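Local coordinates for protein alkaline phosphatase (PDB 7KWD) that probably hydrolyses phosphate monoesters as a homodimeric, zinc- and magnesium-binding alkaline phosphatase, at residues G105-N110 against D456-F461. Sequence-based numbering, arbitrary orientation.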
loop_
_atom_site.group_PDB
_atom_site.type_symbol
_atom_site.label_atom_id
_atom_site.label_comp_id
_atom_site.label_asym_id
_atom_site.label_seq_id
_atom_site.Cartn_x
_atom_site.Cartn_y
_atom_site.Cartn_z
ATOM N N GLY A 105 -2.025 -20.578 12.787
ATOM C CA GLY A 105 -2.199 -21.080 11.437
ATOM C C GLY A 105 -3.626 -21.125 10.944
ATOM O O GLY A 105 -3.897 -21.778 9.931
ATOM N N VAL A 106 -4.548 -20.462 11.625
ATOM C CA VAL A 106 -5.954 -20.501 11.268
ATOM C C VAL A 106 -6.529 -19.103 11.452
ATOM O O VAL A 106 -6.022 -18.299 12.245
ATOM C CB VAL A 106 -6.774 -21.524 12.105
ATOM C CG1 VAL A 106 -6.280 -22.912 11.922
ATOM C CG2 VAL A 106 -6.757 -21.163 13.564
ATOM N N LYS A 107 -7.582 -18.819 10.706
ATOM C CA LYS A 107 -8.288 -17.553 10.829
ATOM C C LYS A 107 -9.169 -17.616 12.057
ATOM O O LYS A 107 -9.813 -18.642 12.319
ATOM C CB LYS A 107 -9.152 -17.280 9.608
ATOM C CG LYS A 107 -8.416 -17.391 8.284
ATOM C CD LYS A 107 -7.720 -16.083 7.966
ATOM C CE LYS A 107 -7.329 -15.951 6.503
ATOM N NZ LYS A 107 -6.382 -14.794 6.296
ATOM N N THR A 108 -9.176 -16.528 12.822
ATOM C CA THR A 108 -10.049 -16.374 13.982
ATOM C C THR A 108 -10.846 -15.089 13.828
ATOM O O THR A 108 -10.634 -14.288 12.913
ATOM C CB THR A 108 -9.260 -16.354 15.298
ATOM O OG1 THR A 108 -8.368 -15.227 15.306
ATOM C CG2 THR A 108 -8.447 -17.616 15.412
ATOM N N VAL A 109 -11.820 -14.952 14.696
ATOM C CA VAL A 109 -12.602 -13.733 14.805
ATOM C C VAL A 109 -11.771 -12.701 15.550
ATOM O O VAL A 109 -11.027 -13.041 16.482
ATOM C CB VAL A 109 -13.916 -14.042 15.524
ATOM C CG1 VAL A 109 -14.553 -12.760 15.967
ATOM C CG2 VAL A 109 -14.825 -14.881 14.589
ATOM N N ASN A 110 -11.888 -11.433 15.140
ATOM C CA ASN A 110 -11.148 -10.361 15.801
ATOM C C ASN A 110 -11.457 -10.363 17.289
ATOM O O ASN A 110 -12.632 -10.389 17.680
ATOM C CB ASN A 110 -11.520 -8.993 15.196
ATOM C CG ASN A 110 -11.083 -8.847 13.723
ATOM O OD1 ASN A 110 -10.354 -9.691 13.191
ATOM N ND2 ASN A 110 -11.537 -7.763 13.065
ATOM N N ASP A 456 -1.195 -16.320 2.273
ATOM C CA ASP A 456 -2.120 -15.958 3.340
ATOM C C ASP A 456 -1.343 -15.757 4.624
ATOM O O ASP A 456 -0.294 -16.366 4.829
ATOM C CB ASP A 456 -3.189 -17.029 3.522
ATOM C CG ASP A 456 -4.304 -16.573 4.427
ATOM O OD1 ASP A 456 -5.030 -15.630 4.035
ATOM O OD2 ASP A 456 -4.427 -17.144 5.529
ATOM N N ASN A 457 -1.859 -14.887 5.507
ATOM C CA ASN A 457 -1.101 -14.666 6.734
ATOM C C ASN A 457 -0.942 -15.967 7.524
ATOM O O ASN A 457 0.066 -16.145 8.228
ATOM C CB ASN A 457 -1.714 -13.524 7.555
ATOM C CG ASN A 457 -3.186 -13.714 7.940
ATOM O OD1 ASN A 457 -3.853 -14.698 7.603
ATOM N ND2 ASN A 457 -3.694 -12.734 8.666
ATOM N N THR A 458 -1.864 -16.921 7.356
ATOM C CA THR A 458 -1.706 -18.183 8.070
ATOM C C THR A 458 -0.472 -18.943 7.610
ATOM O O THR A 458 -0.025 -19.866 8.288
ATOM C CB THR A 458 -2.911 -19.107 7.888
ATOM O OG1 THR A 458 -3.223 -19.260 6.490
ATOM C CG2 THR A 458 -4.114 -18.520 8.625
ATOM N N HIS A 459 0.083 -18.589 6.463
ATOM C CA HIS A 459 1.260 -19.315 6.010
ATOM C C HIS A 459 2.473 -19.020 6.875
ATOM O O HIS A 459 3.425 -19.817 6.905
ATOM C CB HIS A 459 1.572 -18.989 4.569
ATOM C CG HIS A 459 2.523 -19.953 3.957
ATOM N ND1 HIS A 459 2.262 -21.305 3.896
ATOM C CD2 HIS A 459 3.763 -19.781 3.448
ATOM C CE1 HIS A 459 3.290 -21.918 3.338
ATOM N NE2 HIS A 459 4.207 -21.014 3.049
ATOM N N VAL A 460 2.462 -17.891 7.595
ATOM C CA VAL A 460 3.575 -17.630 8.485
ATOM C C VAL A 460 3.682 -18.740 9.524
ATOM O O VAL A 460 4.791 -19.179 9.878
ATOM C CB VAL A 460 3.444 -16.240 9.120
ATOM C CG1 VAL A 460 4.431 -16.163 10.237
ATOM C CG2 VAL A 460 3.656 -15.186 8.039
ATOM N N PHE A 461 2.538 -19.255 9.987
ATOM C CA PHE A 461 2.545 -20.412 10.879
ATOM C C PHE A 461 3.253 -21.611 10.251
ATOM O O PHE A 461 4.097 -22.244 10.885
ATOM C CB PHE A 461 1.111 -20.778 11.232
ATOM C CG PHE A 461 0.986 -21.969 12.148
ATOM C CD1 PHE A 461 1.305 -21.864 13.494
ATOM C CD2 PHE A 461 0.548 -23.194 11.654
ATOM C CE1 PHE A 461 1.170 -22.947 14.344
ATOM C CE2 PHE A 461 0.430 -24.282 12.490
ATOM C CZ PHE A 461 0.729 -24.157 13.840
#
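F461 lays one face of its ring over the backbone of G105, with F461 CG 3.4 Å from G105 N and F461 CB 3.3 Å from G105 CA. G105 has positive phi (80°) where the chain leaves helix 95-104. Beside it, T458 packs through its methyl: CG2 lies 3.5 Å from G105 O and 3.6 Å from V106 N.

The polar half depends on K107, where a bend at chi2 (-85°) turns CD. K107 and D456 meet tip to tip. K107 NZ forms a salt bridge to D456 OD1 at 2.8 Å, on the syn lone pair, and a weak bond to D456 OD2. N457 OD1 accepts from K107 NZ at 2.8 Å, the donor standing 38° out of the carbonyl plane, while Y86 adds its backbone O and a cation-pi contact.

D456 to H459 is a type I turn leading into helix 459-468. D456 OD2 accepts from T458 OG1 at 2.6 Å on the anti lone pair, and from T458 N as the capping bond. The N457 side chain is about 7 Å from that of the zinc ligand H318, near the metal site but not in it; N457 also touches A101 of helix 95-104 and I83 of strand 80-84.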